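Local coordinates for uridylate kinase (Bacillus anthracis, PDB 2JJX), which catalyses the ATP-dependent phosphorylation of UMP to UDP in pyrimidine biosynthesis and also binds ATP at a separate, allosteric site, at residues A41-L45 / V97-T102; V154-I158 / L212-L218; V172-F176 / H239-L243. One frame throughout, in Å; residues are numbered along the deposited sequence.

Contact 1 (A41-L45 / V97-T102); sequences ANEIL and VLTSKT
Leu98 O is gripped by two backbone donors, Lys101 N at 3.1 Å and Thr102 N at 3.0 Å, which keeps the last turn wound beside helix 34-48. Two residues on from Leu98, Ser100 OG turns back and bonds to Val97 O, the carbonyl before that of Leu98, tilted 20° from that carbonyl's plane. The short helical segments cross at -62° with their axes 10.2 Å apart, and the small Ala41 sits where the backbones come nearest, opposite Leu98. Its methyl lies between three side chains of the other helix: Leu98 CD1 stands 3.6 Å from Ala41 CB, Val97 CG1 comes in at 3.9 Å from Ala41 CB, and Lys101 CE passes 3.5 Å from the same methyl. One turn on, Leu45 lies across Lys101, its CD1 3.7 Å from Lys101 CB, while Ile44 CD1 only grazes Leu98 CD2. Lys101 sets out with CG anti to its carbonyl carbon (chi1 -70°), and further bends along its chain carry the aliphatic part over Ala41 and the amino end toward Asn42, whose OD1 lies 3.3 Å from Lys101 CE. Lys101 also touches Glu38 on the same neighbouring helix, whereas Val97 and Ser100 pack on Trp72 of a second subunit. The pair belongs to one helical layer of the amino acid kinase fold: helix 34-48 links strands 14-19 and 53-58, helix 76-101 links strands 53-58 and 106-110, and both connections join parallel strands of the central sheet.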
ATOM      1  N   ALA A  41     -26.454 -20.717   4.498  1.00 46.18           N
ATOM      2  CA  ALA A  41     -25.646 -20.944   5.691  1.00 42.26           C
ATOM      3  C   ALA A  41     -25.751 -22.405   6.112  1.00 49.14           C
ATOM      4  O   ALA A  41     -24.756 -23.044   6.438  1.00 54.92           O
ATOM      5  CB  ALA A  41     -26.087 -20.017   6.810  1.00 39.84           C
ATOM      6  N   ASN A  42     -26.972 -22.926   6.110  1.00 42.51           N
ATOM      7  CA  ASN A  42     -27.237 -24.275   6.583  1.00 42.45           C
ATOM      8  C   ASN A  42     -26.584 -25.333   5.706  1.00 50.01           C
ATOM      9  O   ASN A  42     -25.997 -26.296   6.199  1.00 51.04           O
ATOM     10  CB  ASN A  42     -28.741 -24.504   6.629  1.00 40.71           C
ATOM     11  CG  ASN A  42     -29.396 -23.762   7.762  1.00 57.29           C
ATOM     12  OD1 ASN A  42     -28.732 -23.318   8.703  1.00 67.12           O
ATOM     13  ND2 ASN A  42     -30.709 -23.620   7.683  1.00 39.48           N
ATOM     14  N   GLU A  43     -26.716 -25.155   4.397  1.00 47.23           N
ATOM     15  CA  GLU A  43     -26.092 -26.061   3.436  1.00 45.24           C
ATOM     16  C   GLU A  43     -24.579 -26.045   3.596  1.00 44.75           C
ATOM     17  O   GLU A  43     -23.921 -27.062   3.374  1.00 43.40           O
ATOM     18  CB  GLU A  43     -26.413 -25.628   2.001  1.00 44.52           C
ATOM     19  CG  GLU A  43     -27.881 -25.736   1.642  1.00 64.01           C
ATOM     20  CD  GLU A  43     -28.470 -27.089   1.993  1.00103.90           C
ATOM     21  OE1 GLU A  43     -28.102 -28.076   1.316  1.00 84.80           O
ATOM     22  OE2 GLU A  43     -29.326 -27.145   2.907  1.00100.34           O
ATOM     23  N   ILE A  44     -24.022 -24.878   3.912  1.00 40.57           N
ATOM     24  CA  ILE A  44     -22.569 -24.757   4.047  1.00 42.15           C
ATOM     25  C   ILE A  44     -22.092 -25.422   5.321  1.00 48.23           C
ATOM     26  O   ILE A  44     -21.037 -26.055   5.337  1.00 49.46           O
ATOM     27  CB  ILE A  44     -22.078 -23.286   3.964  1.00 44.20           C
ATOM     28  CG1 ILE A  44     -22.368 -22.695   2.593  1.00 41.88           C
ATOM     29  CG2 ILE A  44     -20.593 -23.164   4.254  1.00 39.03           C
ATOM     30  CD1 ILE A  44     -22.088 -21.219   2.556  1.00 35.35           C
ATOM     31  N   LEU A  45     -22.885 -25.275   6.377  1.00 41.04           N
ATOM     32  CA  LEU A  45     -22.518 -25.809   7.673  1.00 42.08           C
ATOM     33  C   LEU A  45     -22.630 -27.318   7.694  1.00 50.02           C
ATOM     34  O   LEU A  45     -21.723 -28.007   8.162  1.00 53.87           O
ATOM     35  CB  LEU A  45     -23.358 -25.169   8.770  1.00 44.33           C
ATOM     36  CG  LEU A  45     -22.979 -23.687   8.821  1.00 48.34           C
ATOM     37  CD1 LEU A  45     -23.852 -22.801   9.742  1.00 46.35           C
ATOM     38  CD2 LEU A  45     -21.488 -23.612   9.148  1.00 42.56           C
ATOM     39  N   VAL A  97     -23.772 -13.818   8.523  1.00 43.49           N
ATOM     40  CA  VAL A  97     -24.722 -14.909   8.622  1.00 42.17           C
ATOM     41  C   VAL A  97     -24.057 -16.160   9.191  1.00 46.50           C
ATOM     42  O   VAL A  97     -24.556 -16.793  10.116  1.00 47.76           O
ATOM     43  CB  VAL A  97     -25.272 -15.217   7.221  1.00 46.29           C
ATOM     44  CG1 VAL A  97     -26.428 -16.182   7.302  1.00 45.33           C
ATOM     45  CG2 VAL A  97     -25.680 -13.933   6.516  1.00 47.85           C
ATOM     46  N   LEU A  98     -22.939 -16.545   8.596  1.00 37.78           N
ATOM     47  CA  LEU A  98     -22.245 -17.750   9.023  1.00 35.60           C
ATOM     48  C   LEU A  98     -21.813 -17.673  10.474  1.00 43.94           C
ATOM     49  O   LEU A  98     -21.950 -18.647  11.197  1.00 46.59           O
ATOM     50  CB  LEU A  98     -21.041 -18.051   8.121  1.00 34.54           C
ATOM     51  CG  LEU A  98     -21.133 -19.188   7.095  1.00 34.45           C
ATOM     52  CD1 LEU A  98     -22.547 -19.521   6.720  1.00 36.16           C
ATOM     53  CD2 LEU A  98     -20.370 -18.817   5.839  1.00 34.39           C
ATOM     54  N   THR A  99     -21.297 -16.525  10.899  1.00 51.35           N
ATOM     55  CA  THR A  99     -20.845 -16.322  12.275  1.00 53.66           C
ATOM     56  C   THR A  99     -21.969 -16.533  13.284  1.00 61.94           C
ATOM     57  O   THR A  99     -21.775 -17.119  14.350  1.00 66.61           O
ATOM     58  CB  THR A  99     -20.249 -14.931  12.436  1.00 65.15           C
ATOM     59  OG1 THR A  99     -19.093 -14.823  11.606  1.00 66.04           O
ATOM     60  CG2 THR A  99     -19.827 -14.698  13.879  1.00 83.82           C
ATOM     61  N   SER A 100     -23.144 -16.017  12.945  1.00 50.87           N
ATOM     62  CA  SER A 100     -24.303 -16.122  13.803  1.00 49.43           C
ATOM     63  C   SER A 100     -24.671 -17.580  14.107  1.00 65.22           C
ATOM     64  O   SER A 100     -25.181 -17.874  15.191  1.00 74.04           O
ATOM     65  CB  SER A 100     -25.493 -15.402  13.177  1.00 43.96           C
ATOM     66  OG  SER A 100     -26.154 -16.270  12.280  1.00 56.33           O
ATOM     67  N   LYS A 101     -24.391 -18.490  13.174  1.00 53.28           N
ATOM     68  CA  LYS A 101     -24.771 -19.893  13.322  1.00 44.85           C
ATOM     69  C   LYS A 101     -23.671 -20.872  13.667  1.00 45.80           C
ATOM     70  O   LYS A 101     -23.941 -22.020  14.008  1.00 44.24           O
ATOM     71  CB  LYS A 101     -25.498 -20.368  12.071  1.00 42.43           C
ATOM     72  CG  LYS A 101     -26.869 -19.773  11.914  1.00 56.14           C
ATOM     73  CD  LYS A 101     -27.071 -19.336  10.488  1.00 48.07           C
ATOM     74  CE  LYS A 101     -27.932 -20.338   9.730  1.00 59.10           C
ATOM     75  NZ  LYS A 101     -29.350 -20.406  10.222  1.00 48.47           N
ATOM     76  N   THR A 102     -22.426 -20.457  13.494  1.00 49.43           N
ATOM     77  CA  THR A 102     -21.305 -21.350  13.776  1.00 51.60           C
ATOM     78  C   THR A 102     -20.427 -20.773  14.866  1.00 59.12           C
ATOM     79  O   THR A 102     -20.546 -19.607  15.231  1.00 64.10           O
ATOM     80  CB  THR A 102     -20.473 -21.605  12.505  1.00 73.34           C
ATOM     81  OG1 THR A 102     -21.309 -22.201  11.508  1.00 95.90           O
ATOM     82  CG2 THR A 102     -19.310 -22.529  12.792  1.00 62.12           C
TER

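Contact 2 (V154-I158 / L212-L218)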
ATOM      1  N   VAL A 154     -12.348 -21.533  -9.838  1.00 33.38           N
ATOM      2  CA  VAL A 154     -11.570 -22.747 -10.075  1.00 29.16           C
ATOM      3  C   VAL A 154     -10.099 -22.500  -9.810  1.00 35.48           C
ATOM      4  O   VAL A 154      -9.372 -23.368  -9.296  1.00 43.58           O
ATOM      5  CB  VAL A 154     -11.844 -23.498 -11.384  1.00 26.48           C
ATOM      6  CG1 VAL A 154     -12.864 -22.809 -12.255  1.00 27.52           C
ATOM      7  CG2 VAL A 154     -10.573 -23.757 -12.120  1.00 26.73           C
ATOM      8  N   GLN A 155      -9.678 -21.274 -10.091  1.00 23.25           N
ATOM      9  CA  GLN A 155      -8.282 -20.911  -9.896  1.00 16.18           C
ATOM     10  C   GLN A 155      -7.959 -20.970  -8.418  1.00 29.09           C
ATOM     11  O   GLN A 155      -7.065 -21.701  -8.026  1.00 37.69           O
ATOM     12  CB  GLN A 155      -7.983 -19.549 -10.498  1.00 15.07           C
ATOM     13  CG  GLN A 155      -7.009 -18.759  -9.702  1.00 45.51           C
ATOM     14  CD  GLN A 155      -6.698 -17.443 -10.370  1.00 32.72           C
ATOM     15  OE1 GLN A 155      -7.007 -17.245 -11.543  1.00 49.67           O
ATOM     16  NE2 GLN A 155      -6.082 -16.535  -9.629  1.00 40.98           N
ATOM     17  N   ARG A 156      -8.786 -20.338  -7.584  1.00 32.75           N
ATOM     18  CA  ARG A 156      -8.670 -20.434  -6.120  1.00 32.16           C
ATOM     19  C   ARG A 156      -8.806 -21.878  -5.589  1.00 35.86           C
ATOM     20  O   ARG A 156      -8.145 -22.247  -4.607  1.00 38.20           O
ATOM     21  CB  ARG A 156      -9.690 -19.529  -5.430  1.00 28.62           C
ATOM     22  CG  ARG A 156      -9.611 -18.074  -5.802  1.00 40.95           C
ATOM     23  CD  ARG A 156      -8.725 -17.288  -4.815  1.00 47.56           C
ATOM     24  NE  ARG A 156      -7.676 -16.546  -5.519  1.00 42.42           N
ATOM     25  CZ  ARG A 156      -7.548 -15.225  -5.492  1.00 38.95           C
ATOM     26  NH1 ARG A 156      -8.371 -14.496  -4.737  1.00 50.23           N
ATOM     27  NH2 ARG A 156      -6.569 -14.639  -6.178  1.00 51.01           N
ATOM     28  N   ALA A 157      -9.651 -22.693  -6.219  1.00 29.50           N
ATOM     29  CA  ALA A 157      -9.777 -24.098  -5.800  1.00 29.69           C
ATOM     30  C   ALA A 157      -8.408 -24.775  -5.938  1.00 38.57           C
ATOM     31  O   ALA A 157      -7.874 -25.303  -4.971  1.00 42.81           O
ATOM     32  CB  ALA A 157     -10.864 -24.858  -6.645  1.00 25.56           C
ATOM     33  N   ILE A 158      -7.824 -24.707  -7.133  1.00 26.80           N
ATOM     34  CA  ILE A 158      -6.513 -25.305  -7.399  1.00 24.21           C
ATOM     35  C   ILE A 158      -5.457 -24.740  -6.444  1.00 36.66           C
ATOM     36  O   ILE A 158      -4.744 -25.476  -5.769  1.00 38.27           O
ATOM     37  CB  ILE A 158      -6.093 -25.213  -8.877  1.00 25.48           C
ATOM     38  CG1 ILE A 158      -7.104 -25.879  -9.816  1.00 23.44           C
ATOM     39  CG2 ILE A 158      -4.703 -25.768  -9.105  1.00 18.85           C
ATOM     40  CD1 ILE A 158      -7.001 -25.372 -11.229  1.00 39.82           C
ATOM     41  N   LEU A 212      -9.062 -25.011 -17.328  1.00 31.90           N
ATOM     42  CA  LEU A 212      -8.172 -24.908 -16.184  1.00 28.84           C
ATOM     43  C   LEU A 212      -8.343 -26.131 -15.315  1.00 39.24           C
ATOM     44  O   LEU A 212      -7.378 -26.801 -14.943  1.00 42.00           O
ATOM     45  CB  LEU A 212      -8.570 -23.690 -15.352  1.00 27.83           C
ATOM     46  CG  LEU A 212      -7.399 -22.931 -14.740  1.00 29.94           C
ATOM     47  CD1 LEU A 212      -7.829 -22.327 -13.428  1.00 27.18           C
ATOM     48  CD2 LEU A 212      -6.195 -23.853 -14.586  1.00 28.50           C
ATOM     49  N   ALA A 213      -9.588 -26.338 -14.911  1.00 40.33           N
ATOM     50  CA  ALA A 213      -9.949 -27.466 -14.090  1.00 38.58           C
ATOM     51  C   ALA A 213      -9.514 -28.758 -14.777  1.00 44.43           C
ATOM     52  O   ALA A 213      -9.025 -29.673 -14.129  1.00 46.69           O
ATOM     53  CB  ALA A 213     -11.460 -27.445 -13.883  1.00 37.22           C
ATOM     54  N   ARG A 214      -9.649 -28.815 -16.099  1.00 39.35           N
ATOM     55  CA  ARG A 214      -9.276 -30.014 -16.852  1.00 38.58           C
ATOM     56  C   ARG A 214      -7.760 -30.201 -16.859  1.00 43.73           C
ATOM     57  O   ARG A 214      -7.257 -31.303 -16.670  1.00 44.83           O
ATOM     58  CB  ARG A 214      -9.817 -29.946 -18.285  1.00 37.03           C
ATOM     59  CG  ARG A 214      -9.273 -30.981 -19.263  1.00 31.68           C
ATOM     60  CD  ARG A 214      -8.162 -30.384 -20.126  1.00 48.99           C
ATOM     61  NE  ARG A 214      -8.573 -30.123 -21.504  1.00 43.95           N
ATOM     62  CZ  ARG A 214      -8.149 -29.073 -22.204  1.00 69.49           C
ATOM     63  NH1 ARG A 214      -7.358 -28.170 -21.640  1.00 55.28           N
ATOM     64  NH2 ARG A 214      -8.511 -28.921 -23.468  1.00 82.89           N
ATOM     65  N   ASP A 215      -7.031 -29.100 -16.965  1.00 41.65           N
ATOM     66  CA  ASP A 215      -5.573 -29.141 -16.942  1.00 41.75           C
ATOM     67  C   ASP A 215      -4.996 -29.570 -15.598  1.00 46.70           C
ATOM     68  O   ASP A 215      -3.949 -30.217 -15.551  1.00 49.03           O
ATOM     69  CB  ASP A 215      -4.976 -27.807 -17.414  1.00 41.99           C
ATOM     70  CG  ASP A 215      -5.176 -27.587 -18.902  1.00 70.08           C
ATOM     71  OD1 ASP A 215      -5.856 -28.400 -19.561  1.00 73.96           O
ATOM     72  OD2 ASP A 215      -4.645 -26.600 -19.433  1.00 82.96           O
ATOM     73  N   TYR A 216      -5.648 -29.164 -14.509  1.00 40.84           N
ATOM     74  CA  TYR A 216      -5.152 -29.478 -13.173  1.00 35.65           C
ATOM     75  C   TYR A 216      -5.910 -30.621 -12.531  1.00 41.23           C
ATOM     76  O   TYR A 216      -5.704 -30.939 -11.371  1.00 42.05           O
ATOM     77  CB  TYR A 216      -5.213 -28.249 -12.277  1.00 37.13           C
ATOM     78  CG  TYR A 216      -4.083 -27.306 -12.554  1.00 35.55           C
ATOM     79  CD1 TYR A 216      -2.921 -27.366 -11.802  1.00 35.03           C
ATOM     80  CD2 TYR A 216      -4.106 -26.480 -13.675  1.00 33.49           C
ATOM     81  CE1 TYR A 216      -1.832 -26.605 -12.133  1.00 27.33           C
ATOM     82  CE2 TYR A 216      -3.002 -25.724 -14.011  1.00 31.55           C
ATOM     83  CZ  TYR A 216      -1.872 -25.814 -13.251  1.00 34.59           C
ATOM     84  OH  TYR A 216      -0.806 -25.006 -13.549  1.00 61.75           O
ATOM     85  N   ASN A 217      -6.835 -31.208 -13.275  1.00 41.51           N
ATOM     86  CA  ASN A 217      -7.616 -32.319 -12.762  1.00 43.76           C
ATOM     87  C   ASN A 217      -8.689 -32.045 -11.703  1.00 50.15           C
ATOM     88  O   ASN A 217      -9.206 -32.982 -11.094  1.00 53.03           O
ATOM     89  CB  ASN A 217      -6.701 -33.455 -12.329  1.00 41.18           C
ATOM     90  CG  ASN A 217      -6.754 -34.609 -13.278  1.00103.15           C
ATOM     91  OD1 ASN A 217      -7.800 -35.241 -13.428  1.00 76.62           O
ATOM     92  ND2 ASN A 217      -5.662 -34.827 -14.012  1.00114.62           N
ATOM     93  N   LEU A 218      -9.028 -30.779 -11.472  1.00 41.31           N
ATOM     94  CA  LEU A 218     -10.078 -30.456 -10.510  1.00 36.80           C
ATOM     95  C   LEU A 218     -11.399 -31.040 -10.975  1.00 43.62           C
ATOM     96  O   LEU A 218     -11.845 -30.843 -12.099  1.00 51.42           O
ATOM     97  CB  LEU A 218     -10.249 -28.939 -10.342  1.00 34.60           C
ATOM     98  CG  LEU A 218     -10.651 -28.309  -8.991  1.00 30.04           C
ATOM     99  CD1 LEU A 218     -11.830 -27.373  -9.112  1.00 24.03           C
ATOM    100  CD2 LEU A 218     -10.824 -29.265  -7.840  1.00 39.79           C
TER
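The helical segments 154-158 and 212-216 run nearly parallel, 21° apart with axes 10.1 Å from each other; the nearest CA pairs are Val154 with Ala213 and, past the second helix, Ile158 with Leu218. Between them the packing is apolar. Val154 and Leu212 run alongside each other, pointing opposite ways, with Val154 CG2 3.4 Å from Leu212 CD1; the same leucine branch lies over the backbone at Gln155, while its CD2 meets Ile158 CD1 at 3.8 Å. Ile158 lies roughly perpendicular to Tyr216: its CD1 sits 3.5 Å from Tyr216 CB, and its CG2 approaches the ring obliquely, 3.6 Å from Tyr216 CD1. The second helix ends in a Schellman motif, Asn217 taking positive phi (72°) and the bonds back into the last turn being weak; Leu218 then turns inward, its CD1 3.7 Å from Ala157 CB. A third subunit adds its Phe146, which meets both Ile158 and the Tyr216 ring, and its Gln144, which bonds to Gln155 NE2. Helices 150-160 and 207-216 lead into the neighbouring parallel strands 164-169 and 220-224 and pack side by side on the sheet, as in the alpha/beta/alpha sandwich of the amino acid kinase fold.

Contact 3 (V172-F176 / H239-L243)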
ATOM      1  N   VAL A 172     -31.888 -26.023 -11.726  1.00 81.92           N
ATOM      2  CA  VAL A 172     -31.441 -27.121 -12.578  1.00 77.27           C
ATOM      3  C   VAL A 172     -30.533 -28.135 -11.873  1.00 71.33           C
ATOM      4  O   VAL A 172     -29.463 -27.791 -11.391  1.00 71.80           O
ATOM      5  CB  VAL A 172     -30.800 -26.578 -13.846  1.00 79.99           C
ATOM      6  CG1 VAL A 172     -29.977 -25.332 -13.551  1.00 82.16           C
ATOM      7  CG2 VAL A 172     -29.953 -27.646 -14.490  1.00 77.82           C
ATOM      8  N   ASP A 173     -30.994 -29.378 -11.768  1.00 61.81           N
ATOM      9  CA  ASP A 173     -30.293 -30.416 -11.008  1.00 61.11           C
ATOM     10  C   ASP A 173     -28.993 -30.976 -11.597  1.00 61.69           C
ATOM     11  O   ASP A 173     -28.443 -31.934 -11.054  1.00 61.04           O
ATOM     12  CB  ASP A 173     -31.254 -31.557 -10.619  1.00 65.20           C
ATOM     13  CG  ASP A 173     -30.795 -32.339  -9.362  1.00 98.58           C
ATOM     14  OD1 ASP A 173     -31.637 -33.024  -8.732  1.00104.20           O
ATOM     15  OD2 ASP A 173     -29.602 -32.258  -8.981  1.00 96.65           O
ATOM     16  N   GLY A 174     -28.506 -30.412 -12.701  1.00 54.08           N
ATOM     17  CA  GLY A 174     -27.286 -30.904 -13.332  1.00 53.38           C
ATOM     18  C   GLY A 174     -26.949 -30.359 -14.718  1.00 58.49           C
ATOM     19  O   GLY A 174     -27.245 -29.206 -15.048  1.00 52.65           O
ATOM     20  N   VAL A 175     -26.236 -31.155 -15.512  1.00 57.05           N
ATOM     21  CA  VAL A 175     -25.887 -30.748 -16.877  1.00 53.98           C
ATOM     22  C   VAL A 175     -26.567 -31.660 -17.888  1.00 58.94           C
ATOM     23  O   VAL A 175     -26.445 -32.890 -17.842  1.00 53.09           O
ATOM     24  CB  VAL A 175     -24.372 -30.623 -17.110  1.00 55.82           C
ATOM     25  CG1 VAL A 175     -24.056 -30.713 -18.589  1.00 54.49           C
ATOM     26  CG2 VAL A 175     -23.855 -29.310 -16.547  1.00 55.07           C
ATOM     27  N   PHE A 176     -27.418 -31.048 -18.703  1.00 65.43           N
ATOM     28  CA  PHE A 176     -28.214 -31.797 -19.666  1.00 65.15           C
ATOM     29  C   PHE A 176     -27.666 -31.708 -21.072  1.00 74.49           C
ATOM     30  O   PHE A 176     -26.845 -30.844 -21.405  1.00 68.77           O
ATOM     31  CB  PHE A 176     -29.667 -31.340 -19.664  1.00 64.30           C
ATOM     32  CG  PHE A 176     -30.354 -31.540 -18.352  1.00 63.71           C
ATOM     33  CD1 PHE A 176     -30.266 -30.585 -17.360  1.00 67.02           C
ATOM     34  CD2 PHE A 176     -31.080 -32.691 -18.108  1.00 65.95           C
ATOM     35  CE1 PHE A 176     -30.887 -30.781 -16.145  1.00 72.09           C
ATOM     36  CE2 PHE A 176     -31.696 -32.895 -16.892  1.00 70.71           C
ATOM     37  CZ  PHE A 176     -31.604 -31.943 -15.904  1.00 71.27           C
ATOM     38  N   HIS A 239     -24.163 -40.043  -5.791  1.00 88.19           N
ATOM     39  CA  HIS A 239     -24.161 -39.601  -7.175  1.00 93.31           C
ATOM     40  C   HIS A 239     -25.452 -38.855  -7.473  1.00 95.63           C
ATOM     41  O   HIS A 239     -26.464 -39.463  -7.829  1.00 95.64           O
ATOM     42  CB  HIS A 239     -23.976 -40.787  -8.122  1.00 95.79           C
ATOM     43  CG  HIS A 239     -22.560 -41.259  -8.208  1.00100.84           C
ATOM     44  ND1 HIS A 239     -21.541 -40.464  -8.680  1.00104.35           N
ATOM     45  CD2 HIS A 239     -21.985 -42.428  -7.829  1.00102.17           C
ATOM     46  CE1 HIS A 239     -20.395 -41.119  -8.596  1.00102.96           C
ATOM     47  NE2 HIS A 239     -20.639 -42.312  -8.078  1.00102.68           N
ATOM     48  N   VAL A 240     -25.431 -37.552  -7.200  1.00 86.29           N
ATOM     49  CA  VAL A 240     -26.563 -36.667  -7.460  1.00 80.44           C
ATOM     50  C   VAL A 240     -26.021 -35.495  -8.251  1.00 75.22           C
ATOM     51  O   VAL A 240     -24.835 -35.222  -8.180  1.00 72.56           O
ATOM     52  CB  VAL A 240     -27.301 -36.241  -6.172  1.00 80.85           C
ATOM     53  CG1 VAL A 240     -26.335 -36.065  -5.018  1.00 80.50           C
ATOM     54  CG2 VAL A 240     -28.103 -34.973  -6.399  1.00 80.13           C
ATOM     55  N   GLY A 241     -26.829 -34.912  -9.127  1.00 69.52           N
ATOM     56  CA  GLY A 241     -26.340 -33.839  -9.980  1.00 66.75           C
ATOM     57  C   GLY A 241     -25.377 -34.385 -11.023  1.00 63.83           C
ATOM     58  O   GLY A 241     -25.350 -35.584 -11.282  1.00 68.23           O
ATOM     59  N   THR A 242     -24.546 -33.526 -11.600  1.00 53.99           N
ATOM     60  CA  THR A 242     -23.581 -33.933 -12.634  1.00 49.43           C
ATOM     61  C   THR A 242     -22.131 -33.844 -12.126  1.00 47.80           C
ATOM     62  O   THR A 242     -21.790 -32.937 -11.386  1.00 52.55           O
ATOM     63  CB  THR A 242     -23.772 -33.072 -13.915  1.00 42.29           C
ATOM     64  OG1 THR A 242     -24.922 -33.535 -14.640  1.00 57.39           O
ATOM     65  CG2 THR A 242     -22.547 -33.172 -14.772  1.00 35.19           C
ATOM     66  N   LEU A 243     -21.269 -34.768 -12.542  1.00 38.31           N
ATOM     67  CA  LEU A 243     -19.850 -34.768 -12.149  1.00 32.85           C
ATOM     68  C   LEU A 243     -18.974 -34.588 -13.356  1.00 47.48           C
ATOM     69  O   LEU A 243     -18.846 -35.514 -14.139  1.00 57.54           O
ATOM     70  CB  LEU A 243     -19.427 -36.111 -11.551  1.00 30.91           C
ATOM     71  CG  LEU A 243     -18.188 -36.161 -10.637  1.00 35.89           C
ATOM     72  CD1 LEU A 243     -17.422 -37.480 -10.673  1.00 37.12           C
ATOM     73  CD2 LEU A 243     -17.253 -35.018 -10.925  1.00 34.31           C
TER
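Thr242 lays its side chain against Val175, with the methyl CG2 3.9 Å from Val175 CB, at the start of strand 242-245, which runs antiparallel to strand 220-224 in the amino acid kinase sheet. The hydroxyl does the polar work: Val175 N donates to Thr242 OG1 at 2.9 Å, nearly straight with an angle of 165° at the hydrogen. Tyr189 O is a second hydrogen-bond partner of that oxygen, so the buried hydroxyl bridges two backbone groups of the connection between strands 164-169 and 191-193. Thr242 points OG1 there by holding it anti to its own carbonyl carbon (chi1 -77°), which leaves CG2 anti to the backbone N and turned to the valine. Beside this bond two glycines bring the backbones together, Gly174 CA and Gly241 CA being 4.6 Å apart. The bare CA of Gly174 leaves room for Thr242 OG1, 3.8 Å from the Gly174 carbonyl carbon. Asp173, just before Gly174, reaches across, its OD2 3.8 Å from Gly241 N and 4.0 Å from Val240 CG2; the aspartate also touches Asn224 on strand 220-224. Val240 in turn packs on Val230, Arg233 and Ile234 of helix 230-235. In relatives, the loop holding the Val-Asp-Gly-Val run borders the site of the phosphate-donor nucleotide, and its counterpart here probably does the same; contact 3 joins it to strand 242-245. The backbones come nearest through a CA-H...O contact, Gly241 CA to Asp173 O at 3.0 Å.

In the fold
From the N terminus, helix 34-48 leaves strand 14-19, and the chain passes through strand 53-58 before helix 76-101 returns to it, where contact 1 closes the first loop. That loop is complete before the others open. Contact 2 starts on helix 150-160, and contact 3 starts in the connection after strand 164-169; contact 2 then closes at 212-218 and contact 3 at 239-243, so these two cross. Contacts 1 and 2 lie on opposite sides of the chain's centre, 26 Å apart between centres, and each joins helices flanking the sheet. Contact 3, about 7 Å from contact 2 at the nearest atoms, ties a connecting loop to the C-terminal strand.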